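IclR transcriptional regulator (Thermotoga maritima, PDB 1MKM) probably acts as a DNA-binding transcription factor of the IclR family, pairing a winged helix-turn-helix domain with a zinc-carrying C-terminal domain. Local coordinates at residues I121-R126 and E192-I197; S138-L143 and R176-I181; Y186-E191 and M198-P203. One frame throughout, in Å; residues are numbered along the deposited sequence.

Contact 1. Residues I121-R126 and E192-I197; sequences IPMVSR and ENEIGI
The side chains of Met123 and Glu194 cross at about a right angle, and the carboxylate of Glu194 reaches over to the backbone of Pro122 and Val124. Met123 meets it at CG, which lies 3.4 Å from Glu194 OE1. With CG anti to the backbone N (chi1 -176°), the methionine then runs on extended, its end leading away from 192-197. Ile197 packs beside it, its CG1 3.9 Å from Met123 CB, while its CD1 points at the ring of Pro122, a closeness in the model too doubtful to weigh. Both partners are loops of the C-terminal domain, a member of the GAF-related group of folds, and each is shaped by a tight turn. Pro122 sits at the centre of an inverse gamma turn, whereas Glu194 to Ile197 form a type II beta turn with Gly196 in its third position, closed by Ile197 N on Glu194 O (3.2 Å). The polar link is indirect: a water donates to Val124 O at 2.7 Å and, at 3.2 Å, to Glu194 OE1. The side chain of Met123 comes within about 5 Å of the zinc ion, nearest atoms counted, and Pro122 also packs against Val220 of a second subunit.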
loop_
_atom_site.group_PDB
_atom_site.type_symbol
_atom_site.label_atom_id
_atom_site.label_comp_id
_atom_site.label_asym_id
_atom_site.label_seq_id
_atom_site.Cartn_x
_atom_site.Cartn_y
_atom_site.Cartn_z
ATOM N N ILE B 121 -4.145 12.127 17.491
ATOM C CA ILE B 121 -4.827 12.681 18.662
ATOM C C ILE B 121 -6.317 12.779 18.368
ATOM O O ILE B 121 -6.709 13.067 17.242
ATOM C CB ILE B 121 -4.268 14.064 19.040
ATOM C CG1 ILE B 121 -4.322 15.017 17.840
ATOM C CG2 ILE B 121 -2.832 13.901 19.570
ATOM C CD1 ILE B 121 -3.741 16.406 18.149
ATOM N N PRO B 122 -7.168 12.529 19.377
ATOM C CA PRO B 122 -8.629 12.582 19.209
ATOM C C PRO B 122 -9.225 13.953 18.902
ATOM O O PRO B 122 -10.223 14.338 19.497
ATOM C CB PRO B 122 -9.146 12.000 20.524
ATOM C CG PRO B 122 -8.110 12.429 21.507
ATOM C CD PRO B 122 -6.808 12.186 20.764
ATOM N N MET B 123 -8.619 14.666 17.953
ATOM C CA MET B 123 -9.058 16.003 17.545
ATOM C C MET B 123 -9.427 16.006 16.062
ATOM O O MET B 123 -8.732 15.402 15.250
ATOM C CB MET B 123 -7.928 17.004 17.790
ATOM C CG MET B 123 -8.258 18.448 17.496
ATOM S SD MET B 123 -6.842 19.505 17.846
ATOM C CE MET B 123 -7.111 20.859 16.705
ATOM N N VAL B 124 -10.524 16.667 15.701
ATOM C CA VAL B 124 -10.922 16.715 14.295
ATOM C C VAL B 124 -10.637 18.094 13.724
ATOM O O VAL B 124 -11.465 18.995 13.811
ATOM C CB VAL B 124 -12.423 16.402 14.087
ATOM C CG1 VAL B 124 -12.744 16.397 12.600
ATOM C CG2 VAL B 124 -12.773 15.054 14.687
ATOM N N SER B 125 -9.456 18.249 13.141
ATOM C CA SER B 125 -9.045 19.518 12.555
ATOM C C SER B 125 -8.467 19.273 11.172
ATOM O O SER B 125 -7.893 18.224 10.909
ATOM C CB SER B 125 -7.982 20.174 13.435
ATOM O OG SER B 125 -6.840 19.340 13.520
ATOM N N ARG B 126 -8.626 20.240 10.286
ATOM C CA ARG B 126 -8.097 20.128 8.932
ATOM C C ARG B 126 -8.004 21.523 8.370
ATOM O O ARG B 126 -8.708 22.422 8.832
ATOM C CB ARG B 126 -8.997 19.250 8.047
ATOM C CG ARG B 126 -10.412 19.761 7.833
ATOM C CD ARG B 126 -11.103 18.989 6.708
ATOM N NE ARG B 126 -11.149 17.551 6.964
ATOM C CZ ARG B 126 -11.960 16.974 7.845
ATOM N NH1 ARG B 126 -12.801 17.714 8.551
ATOM N NH2 ARG B 126 -11.920 15.660 8.034
ATOM N N GLU B 192 -11.501 23.000 26.962
ATOM C CA GLU B 192 -12.533 24.005 26.726
ATOM C C GLU B 192 -13.089 23.901 25.309
ATOM O O GLU B 192 -14.239 24.252 25.066
ATOM C CB GLU B 192 -11.965 25.415 26.934
ATOM C CG GLU B 192 -11.230 25.625 28.252
ATOM C CD GLU B 192 -10.531 26.972 28.318
ATOM O OE1 GLU B 192 -11.217 28.014 28.304
ATOM O OE2 GLU B 192 -9.287 26.993 28.380
ATOM N N ASN B 193 -12.271 23.441 24.368
ATOM C CA ASN B 193 -12.724 23.305 22.989
ATOM C C ASN B 193 -13.173 21.872 22.766
ATOM O O ASN B 193 -14.337 21.626 22.456
ATOM C CB ASN B 193 -11.603 23.682 22.010
ATOM C CG ASN B 193 -12.047 23.626 20.545
ATOM O OD1 ASN B 193 -12.135 22.552 19.945
ATOM N ND2 ASN B 193 -12.327 24.786 19.972
ATOM N N GLU B 194 -12.254 20.925 22.928
ATOM C CA GLU B 194 -12.594 19.517 22.763
ATOM C C GLU B 194 -12.157 18.686 23.962
ATOM O O GLU B 194 -11.038 18.817 24.456
ATOM C CB GLU B 194 -11.974 18.955 21.481
ATOM C CG GLU B 194 -13.009 18.601 20.418
ATOM C CD GLU B 194 -12.392 18.045 19.147
ATOM O OE1 GLU B 194 -11.522 18.724 18.563
ATOM O OE2 GLU B 194 -12.784 16.934 18.727
ATOM N N ILE B 195 -13.057 17.831 24.437
ATOM C CA ILE B 195 -12.764 16.980 25.579
ATOM C C ILE B 195 -11.706 15.930 25.210
ATOM O O ILE B 195 -11.759 15.306 24.146
ATOM C CB ILE B 195 -14.068 16.310 26.109
ATOM C CG1 ILE B 195 -13.727 15.129 27.023
ATOM C CG2 ILE B 195 -14.964 15.907 24.945
ATOM C CD1 ILE B 195 -14.947 14.345 27.497
ATOM N N GLY B 196 -10.736 15.752 26.100
ATOM C CA GLY B 196 -9.672 14.802 25.847
ATOM C C GLY B 196 -8.454 15.532 25.319
ATOM O O GLY B 196 -7.330 15.040 25.451
ATOM N N ILE B 197 -8.683 16.718 24.748
ATOM C CA ILE B 197 -7.630 17.555 24.166
ATOM C C ILE B 197 -7.372 18.868 24.923
ATOM O O ILE B 197 -8.309 19.564 25.320
ATOM C CB ILE B 197 -7.970 17.931 22.668
ATOM C CG1 ILE B 197 -7.387 16.908 21.674
ATOM C CG2 ILE B 197 -7.386 19.280 22.326
ATOM C CD1 ILE B 197 -7.836 15.510 21.864
HETATM O O HOH W 1 -11.144 20.535 15.972
#

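Contact 2. Residues S138-L143 and R176-I181; sequences SGKSIL and RELEKI
Lys140 and Glu177 form the salt bridge between 138-143 and 176-181, with Lys140 NZ 2.9 Å from Glu177 OE2, although the ammonium sits too close to a neighbouring atom in the model for its position to be fully certain. The helices, 137-143 and 171-184 of the C-terminal domain, pack almost perpendicular to each other, their short segments crossing at -89° with the axes 9.0 Å apart. The two charged side chains cross at about a right angle as well. The lysine is bent at chi3 (-67°), the glutamate at chi2, and it is the OE2 branch alone that faces the lysine, with CD and CE of Lys140 also lying beside this oxygen. The bridge is part of a larger buried polar cluster. Lys140 NZ makes a second salt bridge to Glu192 OE2 and a hydrogen bond to Val188 O. Two carboxylates sharing one lysine would tend to keep it positively charged.

Below the charged end, Lys140 turns apolar. Its CB is touched by two residues a turn apart on the opposing helix, Ile181 CD1 at 3.6 Å and Leu178 CD2 at 3.9 Å. Leu178 gives the largest share of the packing, both methyls turned to 138-143, CD2 lying 3.8 Å from Leu143 CB and CD1 pressed close to the carbonyl oxygen of Leu143. Helix 148-157 packs on this same leucine pair through Leu151, which touches the side chains of both Leu143 and Leu178. The CB of Ser141 points away from 176-181, and the meeting there is backbone to methyl: Ile181 CG2 stands 4.2 Å from Ser141 CA.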
loop_
_atom_site.group_PDB
_atom_site.type_symbol
_atom_site.label_atom_id
_atom_site.label_comp_id
_atom_site.label_asym_id
_atom_site.label_seq_id
_atom_site.Cartn_x
_atom_site.Cartn_y
_atom_site.Cartn_z
ATOM N N SER B 138 -5.159 29.035 20.763
ATOM C CA SER B 138 -4.681 29.975 19.761
ATOM C C SER B 138 -5.768 31.058 19.570
ATOM O O SER B 138 -5.474 32.196 19.201
ATOM C CB SER B 138 -4.398 29.234 18.442
ATOM O OG SER B 138 -5.498 28.425 18.050
ATOM N N GLY B 139 -7.019 30.692 19.838
ATOM C CA GLY B 139 -8.120 31.628 19.702
ATOM C C GLY B 139 -8.115 32.726 20.754
ATOM O O GLY B 139 -8.094 33.909 20.423
ATOM N N LYS B 140 -8.143 32.341 22.027
ATOM C CA LYS B 140 -8.124 33.314 23.113
ATOM C C LYS B 140 -6.804 34.061 23.066
ATOM O O LYS B 140 -6.741 35.251 23.347
ATOM C CB LYS B 140 -8.296 32.611 24.460
ATOM C CG LYS B 140 -9.629 31.895 24.588
ATOM C CD LYS B 140 -9.767 31.145 25.897
ATOM C CE LYS B 140 -8.796 29.980 25.974
ATOM N NZ LYS B 140 -9.049 29.143 27.184
ATOM N N SER B 141 -5.742 33.354 22.708
ATOM C CA SER B 141 -4.429 33.971 22.596
ATOM C C SER B 141 -4.551 35.173 21.646
ATOM O O SER B 141 -3.836 36.164 21.785
ATOM C CB SER B 141 -3.428 32.944 22.049
ATOM O OG SER B 141 -2.082 33.369 22.176
ATOM N N ILE B 142 -5.466 35.086 20.680
ATOM C CA ILE B 142 -5.672 36.173 19.721
ATOM C C ILE B 142 -6.625 37.213 20.299
ATOM O O ILE B 142 -6.463 38.416 20.068
ATOM C CB ILE B 142 -6.248 35.654 18.379
ATOM C CG1 ILE B 142 -5.189 34.828 17.642
ATOM C CG2 ILE B 142 -6.707 36.827 17.511
ATOM C CD1 ILE B 142 -5.699 34.148 16.389
ATOM N N LEU B 143 -7.618 36.742 21.051
ATOM C CA LEU B 143 -8.593 37.623 21.686
ATOM C C LEU B 143 -7.993 38.339 22.887
ATOM O O LEU B 143 -8.682 39.089 23.580
ATOM C CB LEU B 143 -9.811 36.824 22.148
ATOM C CG LEU B 143 -10.995 36.771 21.183
ATOM C CD1 LEU B 143 -12.147 35.973 21.801
ATOM C CD2 LEU B 143 -11.430 38.198 20.876
ATOM N N ARG B 176 -11.530 38.448 32.100
ATOM C CA ARG B 176 -10.480 38.247 33.094
ATOM C C ARG B 176 -9.533 37.206 32.518
ATOM O O ARG B 176 -8.319 37.410 32.465
ATOM C CB ARG B 176 -11.068 37.735 34.416
ATOM C CG ARG B 176 -11.718 38.806 35.283
ATOM C CD ARG B 176 -12.195 38.228 36.612
ATOM N NE ARG B 176 -13.270 37.249 36.443
ATOM C CZ ARG B 176 -13.799 36.530 37.431
ATOM N NH1 ARG B 176 -13.356 36.669 38.673
ATOM N NH2 ARG B 176 -14.777 35.671 37.178
ATOM N N GLU B 177 -10.116 36.091 32.084
ATOM C CA GLU B 177 -9.375 34.988 31.484
ATOM C C GLU B 177 -8.386 35.546 30.467
ATOM O O GLU B 177 -7.185 35.269 30.535
ATOM C CB GLU B 177 -10.352 34.034 30.796
ATOM C CG GLU B 177 -10.048 32.565 30.998
ATOM C CD GLU B 177 -8.910 32.072 30.133
ATOM O OE1 GLU B 177 -7.812 32.672 30.176
ATOM O OE2 GLU B 177 -9.122 31.073 29.412
ATOM N N LEU B 178 -8.897 36.352 29.540
ATOM C CA LEU B 178 -8.063 36.958 28.508
ATOM C C LEU B 178 -6.899 37.756 29.083
ATOM O O LEU B 178 -5.787 37.723 28.551
ATOM C CB LEU B 178 -8.899 37.873 27.601
ATOM C CG LEU B 178 -9.985 37.250 26.716
ATOM C CD1 LEU B 178 -10.563 38.308 25.789
ATOM C CD2 LEU B 178 -9.393 36.120 25.899
ATOM N N GLU B 179 -7.150 38.477 30.171
ATOM C CA GLU B 179 -6.105 39.284 30.782
ATOM C C GLU B 179 -5.007 38.391 31.348
ATOM O O GLU B 179 -3.817 38.692 31.215
ATOM C CB GLU B 179 -6.699 40.172 31.875
ATOM C CG GLU B 179 -5.925 41.460 32.084
ATOM C CD GLU B 179 -6.722 42.491 32.851
ATOM O OE1 GLU B 179 -7.065 42.225 34.023
ATOM O OE2 GLU B 179 -7.012 43.564 32.279
ATOM N N LYS B 180 -5.410 37.289 31.977
ATOM C CA LYS B 180 -4.450 36.344 32.531
ATOM C C LYS B 180 -3.517 35.988 31.380
ATOM O O LYS B 180 -2.300 35.891 31.539
ATOM C CB LYS B 180 -5.149 35.064 32.995
ATOM C CG LYS B 180 -6.497 35.252 33.663
ATOM C CD LYS B 180 -6.994 33.907 34.183
ATOM C CE LYS B 180 -8.459 33.925 34.572
ATOM N NZ LYS B 180 -8.909 32.549 34.924
ATOM N N ILE B 181 -4.119 35.795 30.214
ATOM C CA ILE B 181 -3.379 35.447 29.015
ATOM C C ILE B 181 -2.422 36.574 28.657
ATOM O O ILE B 181 -1.262 36.327 28.317
ATOM C CB ILE B 181 -4.350 35.162 27.851
ATOM C CG1 ILE B 181 -5.244 33.974 28.220
ATOM C CG2 ILE B 181 -3.579 34.866 26.580
ATOM C CD1 ILE B 181 -6.411 33.767 27.287
#

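Contact 3. Residues Y186-E191 and M198-P203; sequences YAVDNE and MCVGVP
Met198 lies against Asp189, Asn190 and Glu191 where the two strands of a beta hairpin, 187-190 and 197-205, come to their connecting loop. Along its side chain, CB is 3.4 Å from Asp189 O, and CG stays as close to that same carbonyl while also facing Glu191 N. SD then comes to 3.8 Å from Asn190 OD1. A bend at chi3 (55°) leaves CE equally near OD1; the two side chains lie side by side, pointing the same way. Ala221 and Phe224 also touch Met198.

Farther from the loop the hairpin is regular and antiparallel. Ala187 and Gly201 form a hydrogen-bonded pair: Ala187 N gives to Gly201 O at 2.8 Å, in the plane of that carbonyl, and Gly201 N returns a bond of 3.1 Å to Ala187 O from above its plane. Val188 and Val200 form the neighbouring non-hydrogen-bonded pair, on the face that carries Met198; Val200 continues there onto Ser233 and Leu236 of helix 226-246.

The reverse face carries the zinc-binding residues Asp189 and Cys199. Pairing of their backbones is looser, the return bond from Cys199 N to Asp189 O being weak. Asp189 OD1 is held by the backbone N-H groups of Glu192 and Asn193, which fixes the carboxylate beside the cysteine. Its other oxygen, OD2, stands 3.7 Å from Cys199 SG.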
loop_
_atom_site.group_PDB
_atom_site.type_symbol
_atom_site.label_atom_id
_atom_site.label_comp_id
_atom_site.label_asym_id
_atom_site.label_seq_id
_atom_site.Cartn_x
_atom_site.Cartn_y
_atom_site.Cartn_z
ATOM N N TYR B 186 0.441 33.898 26.907
ATOM C CA TYR B 186 -0.073 32.765 26.141
ATOM C C TYR B 186 -1.358 32.242 26.777
ATOM O O TYR B 186 -1.736 32.678 27.864
ATOM C CB TYR B 186 0.956 31.630 26.084
ATOM C CG TYR B 186 1.361 31.096 27.439
ATOM C CD1 TYR B 186 2.458 31.632 28.123
ATOM C CD2 TYR B 186 0.640 30.069 28.048
ATOM C CE1 TYR B 186 2.828 31.157 29.379
ATOM C CE2 TYR B 186 0.997 29.587 29.302
ATOM C CZ TYR B 186 2.093 30.136 29.962
ATOM O OH TYR B 186 2.454 29.661 31.198
ATOM N N ALA B 187 -2.019 31.301 26.106
ATOM C CA ALA B 187 -3.255 30.730 26.626
ATOM C C ALA B 187 -3.175 29.228 26.818
ATOM O O ALA B 187 -2.205 28.585 26.410
ATOM C CB ALA B 187 -4.401 31.053 25.707
ATOM N N VAL B 188 -4.209 28.678 27.445
ATOM C CA VAL B 188 -4.293 27.250 27.696
ATOM C C VAL B 188 -5.738 26.808 27.541
ATOM O O VAL B 188 -6.649 27.469 28.041
ATOM C CB VAL B 188 -3.830 26.897 29.122
ATOM C CG1 VAL B 188 -4.076 25.429 29.400
ATOM C CG2 VAL B 188 -2.350 27.239 29.301
ATOM N N ASP B 189 -5.948 25.698 26.837
ATOM C CA ASP B 189 -7.289 25.169 26.636
ATOM C C ASP B 189 -7.480 23.914 27.465
ATOM O O ASP B 189 -7.207 22.805 27.007
ATOM C CB ASP B 189 -7.543 24.848 25.158
ATOM C CG ASP B 189 -8.761 23.952 24.962
ATOM O OD1 ASP B 189 -9.661 24.011 25.819
ATOM O OD2 ASP B 189 -8.837 23.198 23.966
ATOM N N ASN B 190 -7.944 24.085 28.695
ATOM C CA ASN B 190 -8.170 22.938 29.552
ATOM C C ASN B 190 -9.472 22.284 29.122
ATOM O O ASN B 190 -10.506 22.474 29.756
ATOM C CB ASN B 190 -8.252 23.365 31.018
ATOM C CG ASN B 190 -8.371 22.181 31.963
ATOM O OD1 ASN B 190 -7.480 21.334 32.032
ATOM N ND2 ASN B 190 -9.480 22.117 32.696
ATOM N N GLU B 191 -9.413 21.529 28.027
ATOM C CA GLU B 191 -10.573 20.832 27.492
ATOM C C GLU B 191 -11.778 21.742 27.287
ATOM O O GLU B 191 -12.920 21.309 27.401
ATOM C CB GLU B 191 -10.934 19.658 28.407
ATOM C CG GLU B 191 -10.547 18.296 27.823
ATOM C CD GLU B 191 -10.263 17.249 28.886
ATOM O OE1 GLU B 191 -9.321 17.462 29.681
ATOM O OE2 GLU B 191 -10.973 16.217 28.922
ATOM N N MET B 198 -6.096 19.208 25.101
ATOM C CA MET B 198 -5.696 20.459 25.743
ATOM C C MET B 198 -4.694 21.111 24.797
ATOM O O MET B 198 -4.070 20.423 24.001
ATOM C CB MET B 198 -5.039 20.202 27.103
ATOM C CG MET B 198 -6.017 19.805 28.195
ATOM S SD MET B 198 -5.208 19.359 29.744
ATOM C CE MET B 198 -4.235 20.828 30.055
ATOM N N CYS B 199 -4.532 22.426 24.879
ATOM C CA CYS B 199 -3.607 23.118 23.988
ATOM C C CYS B 199 -2.891 24.262 24.691
ATOM O O CYS B 199 -3.241 24.639 25.803
ATOM C CB CYS B 199 -4.374 23.698 22.793
ATOM S SG CYS B 199 -5.655 22.620 22.104
ATOM N N VAL B 200 -1.880 24.807 24.030
ATOM C CA VAL B 200 -1.148 25.949 24.540
ATOM C C VAL B 200 -0.952 26.840 23.319
ATOM O O VAL B 200 -0.520 26.363 22.271
ATOM C CB VAL B 200 0.230 25.552 25.130
ATOM C CG1 VAL B 200 1.044 26.799 25.407
ATOM C CG2 VAL B 200 0.039 24.768 26.417
ATOM N N GLY B 201 -1.283 28.121 23.440
ATOM C CA GLY B 201 -1.152 29.004 22.301
ATOM C C GLY B 201 -0.563 30.370 22.582
ATOM O O GLY B 201 -0.658 30.887 23.694
ATOM N N VAL B 202 0.030 30.949 21.540
ATOM C CA VAL B 202 0.667 32.262 21.580
ATOM C C VAL B 202 0.279 33.001 20.291
ATOM O O VAL B 202 0.081 32.371 19.251
ATOM C CB VAL B 202 2.206 32.109 21.637
ATOM C CG1 VAL B 202 2.877 33.465 21.659
ATOM C CG2 VAL B 202 2.598 31.305 22.854
ATOM N N PRO B 203 0.157 34.341 20.341
ATOM C CA PRO B 203 -0.212 35.131 19.156
ATOM C C PRO B 203 0.932 35.419 18.186
ATOM O O PRO B 203 2.088 35.106 18.451
ATOM C CB PRO B 203 -0.762 36.429 19.752
ATOM C CG PRO B 203 -1.140 36.061 21.147
ATOM C CD PRO B 203 -0.017 35.150 21.557
#

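How the contacts relate
All three contacts are buried within the C-terminal domain, but contact 1 lies nearest the chain's centre and alone meets other subunits. It joins two loops by water and packing, contact 2 joins two helices by apolar side chains and a salt bridge, and contact 3 joins strands by backbone hydrogen bonds. Contacts 1 and 3 share one hairpin, 192-197 being the run between the paired segments of contact 3; both lie by the zinc ion, Cys199 of contact 3 nearest and Met123 of contact 1 a little farther. Contact 2 sits next to that hairpin: its lysine ties the helix pair to both other contacts, and Ser141 OG probably makes a weak hydrogen bond to Gly201 O.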